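Local coordinates for protein lactate dehydrogenase (Eimeria maxima, PDB 6CT6) that probably catalyses the NADH-dependent reduction of pyruvate to lactate, and binds the cofactor together with the pyruvate analogue oxamate, at residues Q180-G185 with I297-N302; M195-I200 with Q303-L308; I203-F208 with G212-E217; G273-N278 with G283-I288. One frame throughout, in Å; residues are numbered along the deposited sequence.

Contact 1 (Q180-G185 with I297-N302); sequences QGMVIG and IELDLN
A small apolar contact between side-chain ends joins Met182 and Ile184, at the end of strand 179-184, to Leu299 and Leu301 in the loop that leads into the C-terminal helix 303-328. It illustrates how a sheet can meet a loop distant in sequence by the ends of side chains, the backbones staying well apart: even the nearest pair, Ile184 CA and Leu299 CA, is 10.3 Å apart. Met182 and Leu299 reach for each other tip to tip. The methionine runs straight out through its sulfur and then bends at the last torsion (chi3 -74°), which swings CE to the fork of the leucine, 4.1 Å from Leu299 CD2 and 4.2 Å from Leu299 CD1. Beside this pair, the end methyls of the second pair meet, Ile184 CD1 lying 4.2 Å from Leu301 CD1. The alternation is plain on both segments: Met182 and Ile184 on the strand side, Leu299 and Leu301 on the loop, send their side chains inward, while Asp300 between the leucines sits at the centre of an inverse gamma turn. Leu194 touches both Ile184 and Leu299, and Pro285 of strand 281-289 does the same. Val266 of strand 263-272 lies against Met182 and Ile184, and Leu309 of helix 303-328 packs on Ile184 and Leu301, so that the two segments meet where both sheets of the chain and the C-terminal helix converge.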
# COMPACT_ATOMS: atom_id res chain seq x y z
N GLN B 180 -12.82 19.72 10.62
CA GLN B 180 -14.04 19.09 10.13
C GLN B 180 -14.40 19.72 8.79
O GLN B 180 -14.45 20.95 8.68
CB GLN B 180 -15.19 19.24 11.12
CG GLN B 180 -15.02 18.48 12.43
CD GLN B 180 -13.99 19.11 13.36
OE1 GLN B 180 -13.99 20.32 13.58
NE2 GLN B 180 -13.10 18.29 13.90
N GLY B 181 -14.63 18.88 7.78
CA GLY B 181 -14.89 19.36 6.44
C GLY B 181 -15.66 18.35 5.62
O GLY B 181 -15.44 17.14 5.76
N MET B 182 -16.55 18.81 4.74
CA MET B 182 -17.39 17.92 3.96
C MET B 182 -17.44 18.37 2.50
O MET B 182 -17.54 19.57 2.22
CB MET B 182 -18.81 17.87 4.52
CG MET B 182 -18.91 17.22 5.88
SD MET B 182 -20.61 17.09 6.47
CE MET B 182 -20.93 18.81 6.88
N VAL B 183 -17.37 17.40 1.59
CA VAL B 183 -17.65 17.59 0.17
C VAL B 183 -18.82 16.68 -0.16
O VAL B 183 -18.69 15.45 -0.08
CB VAL B 183 -16.44 17.27 -0.71
CG1 VAL B 183 -16.78 17.49 -2.18
CG2 VAL B 183 -15.22 18.09 -0.31
N ILE B 184 -19.96 17.27 -0.52
CA ILE B 184 -21.16 16.48 -0.80
C ILE B 184 -21.45 16.51 -2.30
O ILE B 184 -20.79 17.22 -3.07
CB ILE B 184 -22.37 16.97 0.01
CG1 ILE B 184 -22.73 18.41 -0.36
CG2 ILE B 184 -22.09 16.85 1.50
CD1 ILE B 184 -24.09 18.86 0.17
N GLY B 185 -22.46 15.75 -2.71
CA GLY B 185 -22.93 15.79 -4.08
C GLY B 185 -22.40 14.64 -4.92
O GLY B 185 -22.31 13.50 -4.46
N ILE B 297 -28.09 12.06 7.41
CA ILE B 297 -28.20 13.38 8.02
C ILE B 297 -28.53 14.39 6.93
O ILE B 297 -27.91 14.39 5.86
CB ILE B 297 -26.91 13.76 8.76
CG1 ILE B 297 -26.68 12.78 9.92
CG2 ILE B 297 -26.98 15.19 9.27
CD1 ILE B 297 -25.31 12.87 10.54
N GLU B 298 -29.51 15.25 7.21
CA GLU B 298 -30.01 16.21 6.23
C GLU B 298 -29.58 17.61 6.67
O GLU B 298 -30.15 18.19 7.60
CB GLU B 298 -31.53 16.10 6.11
CG GLU B 298 -32.09 16.86 4.93
CD GLU B 298 -33.37 16.25 4.39
OE1 GLU B 298 -33.96 15.39 5.07
OE2 GLU B 298 -33.79 16.64 3.28
N LEU B 299 -28.57 18.14 5.98
CA LEU B 299 -28.03 19.45 6.32
C LEU B 299 -29.04 20.55 6.03
O LEU B 299 -29.86 20.45 5.12
CB LEU B 299 -26.75 19.70 5.52
CG LEU B 299 -25.60 18.71 5.72
CD1 LEU B 299 -24.49 18.97 4.70
CD2 LEU B 299 -25.05 18.80 7.12
N ASP B 300 -28.97 21.62 6.82
CA ASP B 300 -29.83 22.79 6.62
C ASP B 300 -29.14 23.76 5.65
O ASP B 300 -28.72 24.86 6.00
CB ASP B 300 -30.14 23.45 7.96
CG ASP B 300 -31.17 24.56 7.84
OD1 ASP B 300 -31.91 24.58 6.83
OD2 ASP B 300 -31.23 25.41 8.75
N LEU B 301 -29.04 23.31 4.40
CA LEU B 301 -28.39 24.09 3.37
C LEU B 301 -29.16 25.37 3.09
O LEU B 301 -30.40 25.41 3.13
CB LEU B 301 -28.26 23.28 2.08
CG LEU B 301 -27.43 21.99 2.13
CD1 LEU B 301 -27.49 21.25 0.79
CD2 LEU B 301 -25.99 22.29 2.50
N ASN B 302 -28.42 26.44 2.78
CA ASN B 302 -29.02 27.69 2.38
C ASN B 302 -29.33 27.66 0.88
O ASN B 302 -29.07 26.67 0.18
CB ASN B 302 -28.10 28.86 2.75
CG ASN B 302 -26.79 28.84 1.98
OD1 ASN B 302 -26.67 28.23 0.92
ND2 ASN B 302 -25.78 29.54 2.51

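Contact 2 (M195-I200 with Q303-L308); sequences MRYITI and QEEKKL. With GLC (alpha-D-glucopyranose), chain E.
Beside the glucose-binding pocket, a two-pronged salt bridge joins Arg196, just before strand 199-200, and Glu305 in the first turn of helix 303-328. Arg196 presents the side of its guanidinium group: NE donates to Glu305 OE2 at 2.7 Å, and NH2 donates to Glu305 OE1 at 3.0 Å, with an N-H...O angle of 168°. The two flat groups are nearly coplanar, 16° apart, although the side chains that carry them cross at about a right angle. A bend at chi3 (74°) in the otherwise extended arginine turns this NE side toward the acid. Glu305 OE1 is met through its syn lone pair, and OE2 on the syn side but somewhat out of the carboxylate plane. OE2 also accepts from a water, 2.9 Å away, which in turn accepts from Arg196 N, so the same glutamate oxygen is linked to both the side chain and the backbone of the arginine. These bonds clamp the start of the long C-terminal helix of the lactate/malate dehydrogenase fold to the segment that links strands 192-193 and 199-200 of the antiparallel sheet, and Arg196 NH2 has a further acceptor in Asp300 O, in the loop just before that helix. The edge of the Tyr197 ring also comes near the carboxylate, with CE2 4.2 Å from Glu305 OE1. One residue earlier on the helix, Glu304 extends to the sugar, where a single oxygen, OE2, accepts from glucose O1 and O2, each 3.0 Å away. Met195 CB approaches the sugar at O3 (3.4 Å), and Leu308 CD1 lies 3.9 Å from O2; Ile219, Asn220 and Tyr223 complete the pocket.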
# COMPACT_ATOMS: atom_id res chain seq x y z
N MET B 195 -17.86 24.96 2.18
CA MET B 195 -16.94 25.86 2.87
C MET B 195 -17.58 26.48 4.10
O MET B 195 -16.88 26.83 5.05
CB MET B 195 -16.46 26.95 1.91
CG MET B 195 -15.91 26.42 0.59
SD MET B 195 -14.66 25.13 0.81
CE MET B 195 -13.22 26.10 1.23
N ARG B 196 -18.91 26.62 4.11
CA ARG B 196 -19.58 27.23 5.25
C ARG B 196 -19.56 26.33 6.48
O ARG B 196 -19.63 26.82 7.61
CB ARG B 196 -21.03 27.58 4.88
CG ARG B 196 -21.85 28.15 6.03
CD ARG B 196 -23.17 28.74 5.53
NE ARG B 196 -24.15 27.72 5.15
CZ ARG B 196 -25.04 27.18 5.97
NH1 ARG B 196 -25.09 27.54 7.25
NH2 ARG B 196 -25.89 26.26 5.52
N TYR B 197 -19.46 25.02 6.28
CA TYR B 197 -19.53 24.05 7.36
C TYR B 197 -18.15 23.62 7.88
O TYR B 197 -18.08 22.75 8.75
CB TYR B 197 -20.31 22.81 6.91
CG TYR B 197 -21.82 22.94 6.96
CD1 TYR B 197 -22.52 22.70 8.13
CD2 TYR B 197 -22.54 23.27 5.82
CE1 TYR B 197 -23.90 22.80 8.17
CE2 TYR B 197 -23.93 23.37 5.85
CZ TYR B 197 -24.60 23.13 7.03
OH TYR B 197 -25.97 23.23 7.08
N ILE B 198 -17.07 24.20 7.36
CA ILE B 198 -15.74 23.86 7.87
C ILE B 198 -15.62 24.36 9.30
O ILE B 198 -15.91 25.53 9.58
CB ILE B 198 -14.64 24.46 6.99
CG1 ILE B 198 -14.70 23.91 5.56
CG2 ILE B 198 -13.25 24.20 7.61
CD1 ILE B 198 -13.78 24.64 4.59
N THR B 199 -15.19 23.49 10.21
CA THR B 199 -14.93 23.91 11.58
C THR B 199 -13.57 23.42 12.03
O THR B 199 -13.05 22.40 11.55
CB THR B 199 -16.01 23.39 12.56
OG1 THR B 199 -15.94 21.96 12.66
CG2 THR B 199 -17.40 23.82 12.12
N ILE B 200 -12.99 24.17 12.96
CA ILE B 200 -11.78 23.78 13.66
C ILE B 200 -12.21 23.41 15.08
O ILE B 200 -12.50 24.29 15.90
CB ILE B 200 -10.73 24.90 13.66
CG1 ILE B 200 -10.51 25.45 12.25
CG2 ILE B 200 -9.42 24.40 14.26
CD1 ILE B 200 -10.09 24.42 11.21
N GLN B 303 -29.88 28.76 0.37
CA GLN B 303 -30.37 28.77 -1.00
C GLN B 303 -29.23 28.62 -2.00
O GLN B 303 -29.33 27.83 -2.95
CB GLN B 303 -31.16 30.06 -1.26
CG GLN B 303 -32.23 30.33 -0.22
CD GLN B 303 -33.08 29.11 0.08
OE1 GLN B 303 -33.66 28.51 -0.83
NE2 GLN B 303 -33.15 28.73 1.35
N GLU B 304 -28.14 29.36 -1.81
CA GLU B 304 -27.00 29.23 -2.71
C GLU B 304 -26.49 27.79 -2.75
O GLU B 304 -26.19 27.26 -3.83
CB GLU B 304 -25.87 30.17 -2.30
CG GLU B 304 -24.54 29.88 -3.00
CD GLU B 304 -23.45 30.86 -2.65
OE1 GLU B 304 -23.77 31.98 -2.20
OE2 GLU B 304 -22.26 30.51 -2.82
N GLU B 305 -26.38 27.15 -1.59
CA GLU B 305 -25.87 25.79 -1.54
C GLU B 305 -26.82 24.81 -2.21
O GLU B 305 -26.39 23.90 -2.92
CB GLU B 305 -25.61 25.40 -0.08
CG GLU B 305 -24.46 26.19 0.54
CD GLU B 305 -24.49 26.20 2.06
OE1 GLU B 305 -25.44 25.63 2.65
OE2 GLU B 305 -23.56 26.78 2.67
N LYS B 306 -28.13 24.99 -2.01
CA LYS B 306 -29.11 24.18 -2.73
C LYS B 306 -28.94 24.34 -4.24
O LYS B 306 -29.06 23.36 -4.99
CB LYS B 306 -30.53 24.57 -2.32
CG LYS B 306 -30.95 24.07 -0.95
CD LYS B 306 -32.22 24.76 -0.50
CE LYS B 306 -32.71 24.23 0.83
NZ LYS B 306 -33.36 25.29 1.64
N LYS B 307 -28.68 25.56 -4.70
CA LYS B 307 -28.46 25.78 -6.13
C LYS B 307 -27.25 24.99 -6.62
O LYS B 307 -27.32 24.28 -7.62
CB LYS B 307 -28.27 27.28 -6.39
CG LYS B 307 -27.93 27.64 -7.84
CD LYS B 307 -27.19 28.97 -7.91
CE LYS B 307 -26.80 29.33 -9.33
NZ LYS B 307 -27.98 29.66 -10.18
N LEU B 308 -26.12 25.12 -5.91
CA LEU B 308 -24.92 24.38 -6.29
C LEU B 308 -25.17 22.88 -6.27
O LEU B 308 -24.77 22.17 -7.19
CB LEU B 308 -23.77 24.76 -5.37
CG LEU B 308 -23.29 26.21 -5.54
CD1 LEU B 308 -22.48 26.68 -4.33
CD2 LEU B 308 -22.46 26.33 -6.81
C1 GLC E . -18.64 28.77 -3.61
C2 GLC E . -18.86 28.53 -2.08
C3 GLC E . -18.19 29.64 -1.25
C4 GLC E . -16.75 29.67 -1.68
C5 GLC E . -16.77 30.25 -3.08
C6 GLC E . -15.29 30.48 -3.45
O1 GLC E . -19.65 29.62 -4.09
O2 GLC E . -20.23 28.51 -1.77
O3 GLC E . -18.23 29.29 0.11
O4 GLC E . -16.04 30.56 -0.86
O5 GLC E . -17.34 29.29 -3.96
O6 GLC E . -14.62 29.27 -3.23
O HOH W 1 -20.87 25.82 2.33

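Contact 3 (I203-F208 with G212-E217); sequences IPIQEF and GLINKE
Phe208 holds CG anti to its own carbonyl carbon (chi1 -73°), which brings its ring obliquely across the side chain of Leu213. Leu213 CD1 comes as near as 3.3 Å to Phe208 CD1, a tight approach, and continues along the ring toward CE1. Ile214 turns the other way, with CG1 opposite the backbone N (chi1 -167°), leaving CG2 to do the touching: this methyl lies 4.2 Å from Phe208 CB and equally far from Ile205 CD1. Ile205 and Ile214 cross at about a right angle, joining the first turn of helix 205-210 to the connection that follows it. The backbone supplies the polar tie, since Leu213 N donates to Phe208 O over 3.0 Å. Leu172 of helix 157-172 lies against Ile205, Phe208 and Ile214, while Ile219 of helix 216-237 covers the two isoleucines. At the other end of the connection Asn215, as N-cap, accepts from Asp218 N through OD1 and starts helix 216-237. The positive phi of Gly212, with two bonds back into the last helical turn, makes the ending of the short helix a Schellman motif.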
# COMPACT_ATOMS: atom_id res chain seq x y z
N ILE B 203 -15.28 25.10 15.90
CA ILE B 203 -15.22 26.55 15.74
C ILE B 203 -15.42 26.88 14.27
O ILE B 203 -14.64 26.42 13.42
CB ILE B 203 -13.88 27.10 16.24
CG1 ILE B 203 -13.58 26.60 17.66
CG2 ILE B 203 -13.88 28.63 16.19
CD1 ILE B 203 -12.13 26.80 18.08
N PRO B 204 -16.43 27.67 13.90
CA PRO B 204 -16.63 28.00 12.48
C PRO B 204 -15.37 28.61 11.86
O PRO B 204 -14.70 29.45 12.46
CB PRO B 204 -17.79 29.00 12.50
CG PRO B 204 -18.54 28.66 13.73
CD PRO B 204 -17.50 28.25 14.73
N ILE B 205 -15.07 28.18 10.64
CA ILE B 205 -13.90 28.70 9.93
C ILE B 205 -14.00 30.21 9.78
O ILE B 205 -12.98 30.91 9.70
CB ILE B 205 -13.74 28.00 8.57
CG1 ILE B 205 -12.43 28.41 7.89
CG2 ILE B 205 -14.92 28.30 7.66
CD1 ILE B 205 -11.19 27.87 8.58
N GLN B 206 -15.22 30.75 9.73
CA GLN B 206 -15.40 32.19 9.64
C GLN B 206 -14.65 32.92 10.75
O GLN B 206 -14.07 33.99 10.52
CB GLN B 206 -16.89 32.55 9.68
CG GLN B 206 -17.17 34.01 9.36
CD GLN B 206 -16.83 34.35 7.92
OE1 GLN B 206 -17.33 33.72 6.99
NE2 GLN B 206 -15.98 35.35 7.74
N GLU B 207 -14.66 32.36 11.96
CA GLU B 207 -13.94 33.00 13.06
C GLU B 207 -12.46 33.13 12.74
O GLU B 207 -11.83 34.13 13.09
CB GLU B 207 -14.13 32.22 14.36
CG GLU B 207 -15.58 32.13 14.84
CD GLU B 207 -15.70 31.90 16.34
OE1 GLU B 207 -14.68 32.05 17.06
OE2 GLU B 207 -16.81 31.56 16.81
N PHE B 208 -11.89 32.13 12.06
CA PHE B 208 -10.49 32.21 11.67
C PHE B 208 -10.30 33.21 10.53
O PHE B 208 -9.26 33.88 10.46
CB PHE B 208 -9.99 30.83 11.26
CG PHE B 208 -9.80 29.90 12.42
CD1 PHE B 208 -8.53 29.63 12.91
CD2 PHE B 208 -10.89 29.32 13.05
CE1 PHE B 208 -8.35 28.79 13.99
CE2 PHE B 208 -10.72 28.48 14.13
CZ PHE B 208 -9.45 28.21 14.60
N GLY B 212 -7.91 36.85 10.63
CA GLY B 212 -6.79 36.95 9.72
C GLY B 212 -5.88 35.74 9.70
O GLY B 212 -4.75 35.84 9.20
N LEU B 213 -6.33 34.60 10.24
CA LEU B 213 -5.53 33.38 10.19
C LEU B 213 -5.66 32.69 8.84
O LEU B 213 -4.76 31.95 8.43
CB LEU B 213 -5.94 32.45 11.32
CG LEU B 213 -5.88 33.07 12.72
CD1 LEU B 213 -6.50 32.14 13.77
CD2 LEU B 213 -4.45 33.40 13.11
N ILE B 214 -6.77 32.92 8.14
CA ILE B 214 -6.98 32.48 6.77
C ILE B 214 -7.80 33.57 6.08
O ILE B 214 -8.63 34.22 6.72
CB ILE B 214 -7.68 31.10 6.71
CG1 ILE B 214 -7.60 30.50 5.30
CG2 ILE B 214 -9.13 31.21 7.17
CD1 ILE B 214 -8.00 29.03 5.25
N ASN B 215 -7.56 33.78 4.79
CA ASN B 215 -8.27 34.83 4.07
C ASN B 215 -9.15 34.23 2.98
O ASN B 215 -9.05 33.05 2.63
CB ASN B 215 -7.29 35.86 3.47
CG ASN B 215 -6.41 35.28 2.38
OD1 ASN B 215 -6.86 34.54 1.51
ND2 ASN B 215 -5.13 35.63 2.43
N LYS B 216 -10.04 35.08 2.46
CA LYS B 216 -11.04 34.65 1.49
C LYS B 216 -10.41 34.14 0.20
O LYS B 216 -11.04 33.35 -0.52
CB LYS B 216 -11.99 35.81 1.18
CG LYS B 216 -13.46 35.43 1.11
CD LYS B 216 -14.33 36.68 1.00
CE LYS B 216 -15.80 36.34 0.81
NZ LYS B 216 -16.66 37.56 0.73
N GLU B 217 -9.19 34.58 -0.13
CA GLU B 217 -8.51 34.06 -1.31
C GLU B 217 -8.07 32.62 -1.09
O GLU B 217 -8.29 31.76 -1.95
CB GLU B 217 -7.30 34.95 -1.64
CG GLU B 217 -6.64 34.63 -2.97
CD GLU B 217 -5.19 35.09 -3.03
OE1 GLU B 217 -4.70 35.63 -2.01
OE2 GLU B 217 -4.55 34.91 -4.08

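Contact 4 (G273-N278 with G283-I288); sequences GQYNVN and GVPCII
Tyr275 lays one face of its ring against Val284, and the contact works as a compact example of a CH-pi interaction closing a hairpin's own loop onto the strand that leaves it. Val284 CG1 stands 3.8 Å from the ring centroid and only 18° from the ring normal, displaced toward the rim on the side of CE2, to which it comes within 3.6 Å. The tyrosine and the valine run alongside each other, pointing opposite ways. Val284 reaches the ring because its CG1 is anti to the carbonyl carbon (chi1 -61°). Farther out, the phenol oxygen passes the next residue: Tyr275 OH is 3.6 Å from Pro285 CD and 3.8 Å from Pro285 CG, with the proline placed obliquely to the ring. All three residues are buried, so the hydroxyl needs polar partners inside the protein. It finds them in the loop before helix 303-328, where Tyr275 OH is hydrogen-bonded to Ile297 O and to Leu299 N; the backbone N of the same tyrosine bonds to Glu298 OE2, and Tyr275 is thereby pinned at both ends. Its own loop is held by backbone bonds, Gly273 N to Val277 O at 2.7 Å and Val277 N to Gln274 O at 3.0 Å. Strand 281-289, which carries Val284 and Pro285, runs antiparallel between strands 263-272 and 294-296, with Ile296 of the latter touching Val284, while helix 303-328 packs on the loop through Leu309 against Tyr275 and Ile313 against Val277.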
# COMPACT_ATOMS: atom_id res chain seq x y z
N GLY B 273 -36.36 11.51 -1.27
CA GLY B 273 -36.90 12.63 -0.53
C GLY B 273 -35.82 13.57 -0.05
O GLY B 273 -35.84 14.77 -0.36
N GLN B 274 -34.85 13.04 0.69
CA GLN B 274 -33.80 13.87 1.26
C GLN B 274 -33.05 14.61 0.17
O GLN B 274 -32.79 14.07 -0.91
CB GLN B 274 -32.82 13.01 2.07
CG GLN B 274 -33.46 12.09 3.10
CD GLN B 274 -33.77 10.72 2.53
OE1 GLN B 274 -33.94 10.55 1.32
NE2 GLN B 274 -33.83 9.72 3.41
N TYR B 275 -32.68 15.86 0.46
CA TYR B 275 -31.85 16.66 -0.43
C TYR B 275 -32.50 16.88 -1.80
O TYR B 275 -31.80 17.15 -2.78
CB TYR B 275 -30.47 16.03 -0.60
CG TYR B 275 -29.64 16.06 0.66
CD1 TYR B 275 -28.83 17.15 0.94
CD2 TYR B 275 -29.69 15.02 1.57
CE1 TYR B 275 -28.08 17.20 2.09
CE2 TYR B 275 -28.94 15.06 2.73
CZ TYR B 275 -28.13 16.15 2.98
OH TYR B 275 -27.38 16.20 4.14
N ASN B 276 -33.82 16.77 -1.88
CA ASN B 276 -34.55 16.92 -3.13
C ASN B 276 -34.16 15.85 -4.14
O ASN B 276 -34.29 16.05 -5.36
CB ASN B 276 -34.31 18.32 -3.72
CG ASN B 276 -35.36 18.70 -4.74
OD1 ASN B 276 -35.09 18.71 -5.95
ND2 ASN B 276 -36.56 19.01 -4.27
N VAL B 277 -33.68 14.71 -3.66
CA VAL B 277 -33.25 13.59 -4.50
C VAL B 277 -34.37 12.56 -4.53
O VAL B 277 -34.95 12.23 -3.49
CB VAL B 277 -31.94 12.98 -3.98
CG1 VAL B 277 -31.61 11.69 -4.72
CG2 VAL B 277 -30.80 13.97 -4.13
N ASN B 278 -34.64 12.02 -5.72
CA ASN B 278 -35.76 11.11 -5.92
C ASN B 278 -35.25 9.79 -6.50
O ASN B 278 -34.98 9.68 -7.70
CB ASN B 278 -36.80 11.75 -6.84
CG ASN B 278 -37.44 12.97 -6.22
OD1 ASN B 278 -37.99 12.91 -5.12
ND2 ASN B 278 -37.37 14.10 -6.92
N GLY B 283 -23.83 11.85 -2.71
CA GLY B 283 -22.91 11.96 -1.60
C GLY B 283 -23.45 12.83 -0.47
O GLY B 283 -23.52 14.05 -0.61
N VAL B 284 -23.82 12.21 0.65
CA VAL B 284 -24.38 12.93 1.79
C VAL B 284 -23.80 12.36 3.07
O VAL B 284 -23.35 11.20 3.12
CB VAL B 284 -25.92 12.85 1.82
CG1 VAL B 284 -26.51 13.49 0.57
CG2 VAL B 284 -26.39 11.41 1.96
N PRO B 285 -23.81 13.15 4.15
CA PRO B 285 -23.35 12.62 5.44
C PRO B 285 -24.29 11.54 5.97
O PRO B 285 -25.51 11.72 6.02
CB PRO B 285 -23.34 13.86 6.35
CG PRO B 285 -24.24 14.84 5.68
CD PRO B 285 -24.11 14.59 4.21
N CYS B 286 -23.71 10.40 6.35
CA CYS B 286 -24.46 9.28 6.89
C CYS B 286 -23.66 8.64 8.02
O CYS B 286 -22.46 8.87 8.16
CB CYS B 286 -24.78 8.24 5.81
SG CYS B 286 -23.37 7.26 5.27
N ILE B 287 -24.35 7.81 8.81
CA ILE B 287 -23.75 7.10 9.94
C ILE B 287 -23.70 5.62 9.59
O ILE B 287 -24.73 5.02 9.27
CB ILE B 287 -24.55 7.32 11.24
CG1 ILE B 287 -24.69 8.81 11.56
CG2 ILE B 287 -23.90 6.55 12.40
CD1 ILE B 287 -23.38 9.52 11.84
N ILE B 288 -22.51 5.03 9.68
CA ILE B 288 -22.31 3.62 9.36
C ILE B 288 -22.02 2.86 10.65
O ILE B 288 -21.05 3.16 11.35
CB ILE B 288 -21.17 3.42 8.34
CG1 ILE B 288 -21.49 4.19 7.05
CG2 ILE B 288 -20.99 1.93 8.06
CD1 ILE B 288 -20.40 4.11 6.01

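Overall arrangement
From the N terminus, the chain passes through the cofactor-binding half before any of the four contacts begins. Strand 179-184 opens contact 1 and residues 195-200 open contact 2; because each waits for its partner until residues 297-302 and 303-308, the two long loops cross. Within both lies contact 3, a short closure that joins helix 205-210 to the start of helix 216-237. Contact 4 follows later, also inside both loops, where the hairpin of the mixed sheet folds on itself. Contacts 1, 2 and 3 share the small antiparallel sheet, while contact 1 also touches contact 4, linking that sheet, the mixed sheet and the approach to the C-terminal helix.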